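Local coordinates for Rpb7-binding protein seb1 (PDB 5MDT), which drives transcription termination by binding RNA polymerase II and nascent RNA, its CTD-interacting domain probably reading the polymerase's C-terminal heptad repeats, at residues W96-V107 against S133-L143; G3-L11 against A41-K49. All coordinates share one frame; numbering follows the deposited sequence.

Both contacts join helices that run nearly parallel, each pair of segments at 14°, in the all-helical CTD-interacting domain, and they lie on opposite sides of the chain's centre, about 20 Å apart between their own centres. Interaction 1 is the more buried and the more polar: an indole N-H to a carbonyl, and a lysine with two bridging waters, accompany the packing of a phenylalanine and a leucine. Interaction 2, nearer the N-terminal edge, is mainly aromatic and aliphatic, with one serine-aspartate bond. They share no helix, yet helices 92-113 and 40-53 touch directly, Leu106 on Tyr48 and Ile102 on Val44, which makes a continuous row 4-16, 40-53, 92-113, 137-150.

Interaction 1. Residues W96-V107 against S133-L143; sequences WCKAAEITDSLV and STFPPEKLESL
A mixed polar and apolar contact between near-parallel helices joins Trp96, Ala100, Thr103, Asp104 and Val107 of helix 92-113 to the 133-136 turn and the start of helix 137-150, toward the C-terminal end of the fold. Trp96 NE1 donates to Thr134 O at 2.9 Å, in the indole plane and on a carbonyl lone pair, the N-H...O angle being 156°. One turn along helix 92-113 from Trp96, Ala100 meets Phe135, whose CE1 lies 3.6 Å from Ala100 CB, while its CZ reaches Thr103 OG1. The ring is sandwiched between Thr134 CG2, over the centre of one face, and Lys139 CE toward the rim of the other. Here the right-handed superhelix of helices typical of CID domains turns from helix 119-131 into its last helix: Ser133 closes the former in a Schellman motif, and Pro136 occupies the N-cap position of the latter. Lys139, bent at its last two torsions, offers NZ weakly to Ala100 O at 3.4 Å and makes a long salt bridge with Asp104 OD1. One water ties Lys139 NZ to Ala100 O and Asp104 N; another links Asp104 OD1 to Lys139 O. Farther along, Leu143 CD2 lies 3.9 Å from Val107 CB. Trp129 also meets Phe135, edge-to-face.

Interaction 2. Residues G3-L11 against A41-K49; sequences GIAEFDGIL and AQFVASVYK
Phe7 and Phe43 meet as a T-shaped pair, the edge of Phe43 directed at the face of Phe7, with centroids 4.8 Å apart and planes at 77°. The closest approach is Phe43 CD2 to Phe7 CD1, 3.4 Å, and CD2 stands over the Phe7 ring toward its rim. Phe43 is engaged on a face as well: Ile4 CD1 sits 3.8 Å from the Phe43 ring centroid, only 9° off the normal, a CH-pi contact. Ile4 gets there because CG1 trails opposite the backbone N (chi1 -170°) and the next torsion folds the terminal methyl over the ring; the same methyl also touches Gln42 CB. At the edge of the Phe7 ring, near its plane, Val47 CG2 lies 3.6 Å from Phe7 CZ and Ser46 CB lies beside CE2. Ser46 is a knob in the hole formed by Ile4, Phe7, Asp8 and Leu11. Its OG donates to Asp8 OD1 at 2.7 Å, meeting the carboxylate on the syn side and somewhat out of its plane. That bond fixes the serine hydroxyl at the margin of the apolar cluster, where Leu11 CD1 completes the hole 3.7 Å from Ser46 O. The axes of segments 4-11 and 41-49 run near-parallel, 10.5 Å apart at closest approach, with Gly3 at the N-cap position of the first. In this CID bundle, helix 23-35 packs on Phe7 through Leu29, helix 59-79 supplies Ile69 to Phe7 and Val47 and Ile65 to Leu11, and helix 92-113 meets helix 40-53 through Val44 and Tyr48.

Interaction 1. Residues W96-V107 against S133-L143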
loop_
_atom_site.group_PDB
_atom_site.type_symbol
_atom_site.label_atom_id
_atom_site.label_comp_id
_atom_site.label_asym_id
_atom_site.label_seq_id
_atom_site.Cartn_x
_atom_site.Cartn_y
_atom_site.Cartn_z
ATOM N N TRP A 96 -0.182 6.672 7.923
ATOM C CA TRP A 96 -1.475 6.446 7.264
ATOM C C TRP A 96 -1.672 7.538 6.181
ATOM O O TRP A 96 -2.029 7.223 5.046
ATOM C CB TRP A 96 -2.567 6.515 8.349
ATOM C CG TRP A 96 -4.004 6.355 7.932
ATOM C CD1 TRP A 96 -4.487 5.984 6.708
ATOM C CD2 TRP A 96 -5.146 6.539 8.776
ATOM N NE1 TRP A 96 -5.861 5.944 6.736
ATOM C CE2 TRP A 96 -6.294 6.281 7.994
ATOM C CE3 TRP A 96 -5.312 6.910 10.124
ATOM C CZ2 TRP A 96 -7.598 6.400 8.513
ATOM C CZ3 TRP A 96 -6.600 7.005 10.643
ATOM C CH2 TRP A 96 -7.724 6.749 9.841
ATOM N N CYS A 97 -1.363 8.796 6.521
ATOM C CA CYS A 97 -1.451 9.937 5.607
ATOM C C CYS A 97 -0.489 9.767 4.403
ATOM O O CYS A 97 -0.915 9.906 3.256
ATOM C CB CYS A 97 -1.183 11.235 6.363
ATOM S SG CYS A 97 -1.116 12.706 5.311
ATOM N N LYS A 98 0.793 9.467 4.666
ATOM C CA LYS A 98 1.796 9.298 3.595
ATOM C C LYS A 98 1.426 8.119 2.705
ATOM O O LYS A 98 1.527 8.252 1.492
ATOM C CB LYS A 98 3.215 9.122 4.142
ATOM C CG LYS A 98 3.734 10.357 4.863
ATOM C CD LYS A 98 5.170 10.162 5.355
ATOM C CE LYS A 98 5.632 11.275 6.278
ATOM N NZ LYS A 98 5.015 11.199 7.641
ATOM N N ALA A 99 0.982 6.981 3.283
ATOM C CA ALA A 99 0.569 5.830 2.449
ATOM C C ALA A 99 -0.644 6.216 1.566
ATOM O O ALA A 99 -0.689 5.856 0.390
ATOM C CB ALA A 99 0.257 4.618 3.323
ATOM N N ALA A 100 -1.595 7.007 2.115
ATOM C CA ALA A 100 -2.749 7.502 1.347
ATOM C C ALA A 100 -2.273 8.354 0.157
ATOM O O ALA A 100 -2.793 8.206 -0.957
ATOM C CB ALA A 100 -3.658 8.335 2.246
ATOM N N GLU A 101 -1.261 9.215 0.393
ATOM C CA GLU A 101 -0.698 10.135 -0.602
ATOM C C GLU A 101 -0.124 9.438 -1.830
ATOM O O GLU A 101 -0.159 10.018 -2.916
ATOM C CB GLU A 101 0.356 11.081 0.027
ATOM C CG GLU A 101 -0.216 12.079 1.018
ATOM C CD GLU A 101 -0.580 13.444 0.472
ATOM O OE1 GLU A 101 -1.385 13.517 -0.485
ATOM O OE2 GLU A 101 -0.080 14.449 1.029
ATOM N N ILE A 102 0.425 8.228 -1.669
ATOM C CA ILE A 102 0.988 7.478 -2.810
ATOM C C ILE A 102 -0.019 6.479 -3.434
ATOM O O ILE A 102 0.299 5.880 -4.460
ATOM C CB ILE A 102 2.329 6.755 -2.453
ATOM C CG1 ILE A 102 2.100 5.585 -1.460
ATOM C CG2 ILE A 102 3.398 7.765 -1.954
ATOM C CD1 ILE A 102 3.279 4.543 -1.337
ATOM N N THR A 103 -1.185 6.238 -2.794
ATOM C CA THR A 103 -2.124 5.219 -3.271
ATOM C C THR A 103 -2.602 5.466 -4.709
ATOM O O THR A 103 -2.562 4.522 -5.502
ATOM C CB THR A 103 -3.274 5.036 -2.274
ATOM O OG1 THR A 103 -2.712 4.538 -1.072
ATOM C CG2 THR A 103 -4.353 4.056 -2.769
ATOM N N ASP A 104 -3.048 6.697 -5.047
ATOM C CA ASP A 104 -3.537 6.980 -6.404
ATOM C C ASP A 104 -2.483 6.623 -7.456
ATOM O O ASP A 104 -2.814 5.943 -8.431
ATOM C CB ASP A 104 -3.985 8.446 -6.568
ATOM C CG ASP A 104 -5.313 8.805 -5.934
ATOM O OD1 ASP A 104 -5.931 7.916 -5.293
ATOM O OD2 ASP A 104 -5.740 9.974 -6.076
ATOM N N SER A 105 -1.211 7.046 -7.233
ATOM C CA SER A 105 -0.085 6.787 -8.152
ATOM C C SER A 105 0.153 5.306 -8.340
ATOM O O SER A 105 0.359 4.870 -9.481
ATOM C CB SER A 105 1.218 7.414 -7.632
ATOM O OG SER A 105 1.096 8.820 -7.576
ATOM N N LEU A 106 0.170 4.524 -7.234
ATOM C CA LEU A 106 0.406 3.097 -7.342
ATOM C C LEU A 106 -0.747 2.371 -8.034
ATOM O O LEU A 106 -0.486 1.454 -8.820
ATOM C CB LEU A 106 0.775 2.457 -5.997
ATOM C CG LEU A 106 2.029 3.079 -5.284
ATOM C CD1 LEU A 106 2.512 2.145 -4.184
ATOM C CD2 LEU A 106 3.169 3.392 -6.276
ATOM N N VAL A 107 -2.022 2.788 -7.783
ATOM C CA VAL A 107 -3.163 2.169 -8.505
ATOM C C VAL A 107 -3.081 2.517 -9.988
ATOM O O VAL A 107 -3.243 1.640 -10.846
ATOM C CB VAL A 107 -4.545 2.478 -7.867
ATOM C CG1 VAL A 107 -5.702 1.920 -8.716
ATOM C CG2 VAL A 107 -4.612 1.927 -6.438
ATOM N N SER A 133 -12.968 1.926 6.430
ATOM C CA SER A 133 -12.984 3.399 6.322
ATOM C C SER A 133 -11.530 3.966 6.225
ATOM O O SER A 133 -11.236 5.047 6.742
ATOM C CB SER A 133 -13.756 4.029 7.483
ATOM O OG SER A 133 -15.076 3.522 7.577
ATOM N N THR A 134 -10.634 3.221 5.542
ATOM C CA THR A 134 -9.205 3.551 5.376
ATOM C C THR A 134 -9.010 4.850 4.588
ATOM O O THR A 134 -8.134 5.652 4.916
ATOM C CB THR A 134 -8.459 2.352 4.744
ATOM O OG1 THR A 134 -8.751 1.173 5.484
ATOM C CG2 THR A 134 -6.940 2.544 4.689
ATOM N N PHE A 135 -9.818 5.039 3.543
ATOM C CA PHE A 135 -9.753 6.211 2.675
ATOM C C PHE A 135 -11.123 6.880 2.567
ATOM O O PHE A 135 -12.134 6.174 2.636
ATOM C CB PHE A 135 -9.252 5.806 1.274
ATOM C CG PHE A 135 -7.861 5.209 1.256
ATOM C CD1 PHE A 135 -6.793 5.876 1.839
ATOM C CD2 PHE A 135 -7.620 3.981 0.649
ATOM C CE1 PHE A 135 -5.509 5.310 1.839
ATOM C CE2 PHE A 135 -6.329 3.435 0.621
ATOM C CZ PHE A 135 -5.287 4.099 1.223
ATOM N N PRO A 136 -11.177 8.224 2.351
ATOM C CA PRO A 136 -12.480 8.898 2.178
ATOM C C PRO A 136 -13.256 8.352 0.965
ATOM O O PRO A 136 -12.608 7.923 0.004
ATOM C CB PRO A 136 -12.088 10.369 1.971
ATOM C CG PRO A 136 -10.729 10.495 2.556
ATOM C CD PRO A 136 -10.064 9.190 2.238
ATOM N N PRO A 137 -14.617 8.343 0.974
ATOM C CA PRO A 137 -15.365 7.784 -0.174
ATOM C C PRO A 137 -15.051 8.393 -1.541
ATOM O O PRO A 137 -15.112 7.673 -2.539
ATOM C CB PRO A 137 -16.833 7.997 0.215
ATOM C CG PRO A 137 -16.822 8.103 1.694
ATOM C CD PRO A 137 -15.539 8.791 2.039
ATOM N N GLU A 138 -14.704 9.701 -1.582
ATOM C CA GLU A 138 -14.346 10.442 -2.803
ATOM C C GLU A 138 -13.105 9.835 -3.462
ATOM O O GLU A 138 -13.053 9.729 -4.688
ATOM C CB GLU A 138 -14.100 11.929 -2.500
ATOM C CG GLU A 138 -15.328 12.663 -1.986
ATOM C CD GLU A 138 -15.257 14.178 -2.006
ATOM O OE1 GLU A 138 -14.154 14.737 -1.806
ATOM O OE2 GLU A 138 -16.323 14.808 -2.195
ATOM N N LYS A 139 -12.121 9.417 -2.643
ATOM C CA LYS A 139 -10.902 8.770 -3.126
ATOM C C LYS A 139 -11.249 7.405 -3.704
ATOM O O LYS A 139 -10.789 7.077 -4.797
ATOM C CB LYS A 139 -9.868 8.631 -2.002
ATOM C CG LYS A 139 -8.508 8.143 -2.505
ATOM C CD LYS A 139 -7.564 7.804 -1.375
ATOM C CE LYS A 139 -6.132 8.063 -1.759
ATOM N NZ LYS A 139 -5.818 9.519 -1.785
ATOM N N LEU A 140 -12.081 6.625 -2.984
ATOM C CA LEU A 140 -12.500 5.286 -3.390
ATOM C C LEU A 140 -13.327 5.273 -4.668
ATOM O O LEU A 140 -13.175 4.347 -5.466
ATOM C CB LEU A 140 -13.227 4.560 -2.248
ATOM C CG LEU A 140 -12.392 4.307 -0.984
ATOM C CD1 LEU A 140 -13.278 3.934 0.174
ATOM C CD2 LEU A 140 -11.311 3.245 -1.219
ATOM N N GLU A 141 -14.185 6.300 -4.871
ATOM C CA GLU A 141 -15.014 6.450 -6.074
ATOM C C GLU A 141 -14.098 6.662 -7.287
ATOM O O GLU A 141 -14.280 5.989 -8.303
ATOM C CB GLU A 141 -16.018 7.617 -5.917
ATOM C CG GLU A 141 -16.985 7.774 -7.085
ATOM C CD GLU A 141 -17.677 9.120 -7.235
ATOM O OE1 GLU A 141 -18.148 9.415 -8.358
ATOM O OE2 GLU A 141 -17.764 9.874 -6.237
ATOM N N SER A 142 -13.085 7.552 -7.151
ATOM C CA SER A 142 -12.095 7.841 -8.196
ATOM C C SER A 142 -11.365 6.563 -8.614
ATOM O O SER A 142 -11.302 6.269 -9.811
ATOM C CB SER A 142 -11.080 8.878 -7.719
ATOM O OG SER A 142 -11.690 10.090 -7.307
ATOM N N LEU A 143 -10.855 5.781 -7.624
ATOM C CA LEU A 143 -10.139 4.523 -7.876
ATOM C C LEU A 143 -11.035 3.499 -8.560
ATOM O O LEU A 143 -10.611 2.892 -9.539
ATOM C CB LEU A 143 -9.547 3.917 -6.588
ATOM C CG LEU A 143 -8.533 4.745 -5.805
ATOM C CD1 LEU A 143 -8.260 4.106 -4.450
ATOM C CD2 LEU A 143 -7.227 4.942 -6.587
HETATM O O HOH W 1 -3.357 9.279 -3.474
HETATM O O HOH W 2 -8.503 8.402 -6.007
#

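Interaction 2. Residues G3-L11 against A41-K49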
loop_
_atom_site.group_PDB
_atom_site.type_symbol
_atom_site.label_atom_id
_atom_site.label_comp_id
_atom_site.label_asym_id
_atom_site.label_seq_id
_atom_site.Cartn_x
_atom_site.Cartn_y
_atom_site.Cartn_z
ATOM N N GLY A 3 14.483 -2.613 11.197
ATOM C CA GLY A 3 14.942 -1.489 10.394
ATOM C C GLY A 3 14.613 -1.386 8.913
ATOM O O GLY A 3 14.151 -2.331 8.249
ATOM N N ILE A 4 14.908 -0.214 8.379
ATOM C CA ILE A 4 14.666 0.095 6.968
ATOM C C ILE A 4 15.564 -0.741 6.053
ATOM O O ILE A 4 15.110 -1.119 4.968
ATOM C CB ILE A 4 14.726 1.630 6.669
ATOM C CG1 ILE A 4 14.222 1.975 5.247
ATOM C CG2 ILE A 4 16.115 2.226 6.934
ATOM C CD1 ILE A 4 12.688 1.785 4.992
ATOM N N ALA A 5 16.816 -1.048 6.482
ATOM C CA ALA A 5 17.730 -1.856 5.664
ATOM C C ALA A 5 17.142 -3.264 5.438
ATOM O O ALA A 5 17.110 -3.741 4.298
ATOM C CB ALA A 5 19.101 -1.944 6.319
ATOM N N GLU A 6 16.610 -3.894 6.508
ATOM C CA GLU A 6 15.968 -5.211 6.382
ATOM C C GLU A 6 14.740 -5.128 5.459
ATOM O O GLU A 6 14.563 -5.997 4.603
ATOM C CB GLU A 6 15.557 -5.750 7.761
ATOM C CG GLU A 6 14.954 -7.139 7.676
ATOM C CD GLU A 6 14.894 -8.002 8.920
ATOM O OE1 GLU A 6 15.115 -7.485 10.040
ATOM O OE2 GLU A 6 14.595 -9.208 8.769
ATOM N N PHE A 7 13.903 -4.088 5.641
ATOM C CA PHE A 7 12.697 -3.878 4.831
ATOM C C PHE A 7 13.065 -3.785 3.331
ATOM O O PHE A 7 12.448 -4.478 2.514
ATOM C CB PHE A 7 12.027 -2.571 5.319
ATOM C CG PHE A 7 10.677 -2.223 4.728
ATOM C CD1 PHE A 7 9.498 -2.632 5.353
ATOM C CD2 PHE A 7 10.583 -1.403 3.601
ATOM C CE1 PHE A 7 8.249 -2.246 4.847
ATOM C CE2 PHE A 7 9.346 -0.999 3.106
ATOM C CZ PHE A 7 8.176 -1.431 3.723
ATOM N N ASP A 8 14.078 -2.954 2.978
ATOM C CA ASP A 8 14.512 -2.806 1.580
ATOM C C ASP A 8 15.054 -4.135 1.018
ATOM O O ASP A 8 14.831 -4.433 -0.162
ATOM C CB ASP A 8 15.567 -1.696 1.458
ATOM C CG ASP A 8 15.036 -0.305 1.760
ATOM O OD1 ASP A 8 13.788 -0.132 1.783
ATOM O OD2 ASP A 8 15.866 0.616 1.968
ATOM N N GLY A 9 15.735 -4.912 1.868
ATOM C CA GLY A 9 16.274 -6.223 1.511
ATOM C C GLY A 9 15.200 -7.242 1.191
ATOM O O GLY A 9 15.362 -8.045 0.264
ATOM N N ILE A 10 14.079 -7.216 1.938
ATOM C CA ILE A 10 12.924 -8.095 1.661
ATOM C C ILE A 10 12.289 -7.700 0.302
ATOM O O ILE A 10 11.953 -8.572 -0.502
ATOM C CB ILE A 10 11.879 -8.060 2.803
ATOM C CG1 ILE A 10 12.489 -8.650 4.102
ATOM C CG2 ILE A 10 10.591 -8.836 2.399
ATOM C CD1 ILE A 10 11.762 -8.271 5.372
ATOM N N LEU A 11 12.151 -6.394 0.061
ATOM C CA LEU A 11 11.607 -5.889 -1.215
ATOM C C LEU A 11 12.490 -6.312 -2.400
ATOM O O LEU A 11 11.963 -6.714 -3.449
ATOM C CB LEU A 11 11.409 -4.361 -1.182
ATOM C CG LEU A 11 10.363 -3.810 -0.198
ATOM C CD1 LEU A 11 10.412 -2.282 -0.168
ATOM C CD2 LEU A 11 8.945 -4.309 -0.520
ATOM N N ALA A 41 8.223 7.849 6.947
ATOM C CA ALA A 41 8.496 8.438 5.615
ATOM C C ALA A 41 9.387 7.512 4.809
ATOM O O ALA A 41 9.181 7.405 3.603
ATOM C CB ALA A 41 9.182 9.798 5.778
ATOM N N GLN A 42 10.389 6.857 5.461
ATOM C CA GLN A 42 11.331 5.950 4.757
ATOM C C GLN A 42 10.619 4.702 4.258
ATOM O O GLN A 42 10.816 4.280 3.130
ATOM C CB GLN A 42 12.507 5.538 5.689
ATOM C CG GLN A 42 13.358 6.689 6.230
ATOM C CD GLN A 42 14.022 7.496 5.112
ATOM O OE1 GLN A 42 14.376 6.962 4.066
ATOM N NE2 GLN A 42 14.068 8.804 5.254
ATOM N N PHE A 43 9.795 4.101 5.098
ATOM C CA PHE A 43 9.084 2.871 4.705
ATOM C C PHE A 43 8.075 3.155 3.595
ATOM O O PHE A 43 8.029 2.406 2.615
ATOM C CB PHE A 43 8.392 2.318 5.969
ATOM C CG PHE A 43 9.382 1.707 6.951
ATOM C CD1 PHE A 43 10.029 2.493 7.902
ATOM C CD2 PHE A 43 9.692 0.360 6.900
ATOM C CE1 PHE A 43 10.967 1.928 8.779
ATOM C CE2 PHE A 43 10.610 -0.209 7.797
ATOM C CZ PHE A 43 11.236 0.574 8.735
ATOM N N VAL A 44 7.290 4.240 3.702
ATOM C CA VAL A 44 6.318 4.576 2.652
ATOM C C VAL A 44 7.065 4.877 1.302
ATOM O O VAL A 44 6.703 4.319 0.252
ATOM C CB VAL A 44 5.321 5.692 3.072
ATOM C CG1 VAL A 44 4.378 6.054 1.916
ATOM C CG2 VAL A 44 4.505 5.248 4.303
ATOM N N ALA A 45 8.136 5.662 1.354
ATOM C CA ALA A 45 8.938 5.955 0.148
ATOM C C ALA A 45 9.553 4.666 -0.438
ATOM O O ALA A 45 9.636 4.540 -1.665
ATOM C CB ALA A 45 10.044 6.985 0.479
ATOM N N SER A 46 10.015 3.733 0.406
ATOM C CA SER A 46 10.576 2.464 -0.099
ATOM C C SER A 46 9.499 1.614 -0.820
ATOM O O SER A 46 9.789 1.003 -1.848
ATOM C CB SER A 46 11.242 1.679 1.032
ATOM O OG SER A 46 12.518 2.234 1.329
ATOM N N VAL A 47 8.245 1.597 -0.310
ATOM C CA VAL A 47 7.169 0.868 -1.006
ATOM C C VAL A 47 6.909 1.550 -2.377
ATOM O O VAL A 47 6.710 0.860 -3.379
ATOM C CB VAL A 47 5.909 0.874 -0.127
ATOM C CG1 VAL A 47 4.698 0.323 -0.899
ATOM C CG2 VAL A 47 6.163 0.076 1.147
ATOM N N TYR A 48 6.875 2.892 -2.413
ATOM C CA TYR A 48 6.643 3.624 -3.652
ATOM C C TYR A 48 7.741 3.257 -4.670
ATOM O O TYR A 48 7.423 2.889 -5.796
ATOM C CB TYR A 48 6.642 5.144 -3.366
ATOM C CG TYR A 48 6.526 6.002 -4.617
ATOM C CD1 TYR A 48 5.286 6.255 -5.203
ATOM C CD2 TYR A 48 7.663 6.460 -5.277
ATOM C CE1 TYR A 48 5.175 7.032 -6.362
ATOM C CE2 TYR A 48 7.567 7.259 -6.419
ATOM C CZ TYR A 48 6.323 7.524 -6.969
ATOM O OH TYR A 48 6.266 8.304 -8.101
ATOM N N LYS A 49 9.021 3.285 -4.250
ATOM C CA LYS A 49 10.150 2.983 -5.168
ATOM C C LYS A 49 10.062 1.539 -5.675
ATOM O O LYS A 49 10.180 1.301 -6.887
ATOM C CB LYS A 49 11.493 3.221 -4.473
ATOM C CG LYS A 49 11.759 4.722 -4.333
ATOM C CD LYS A 49 13.017 5.020 -3.475
ATOM C CE LYS A 49 14.357 4.574 -4.024
ATOM N NZ LYS A 49 14.667 5.173 -5.324
#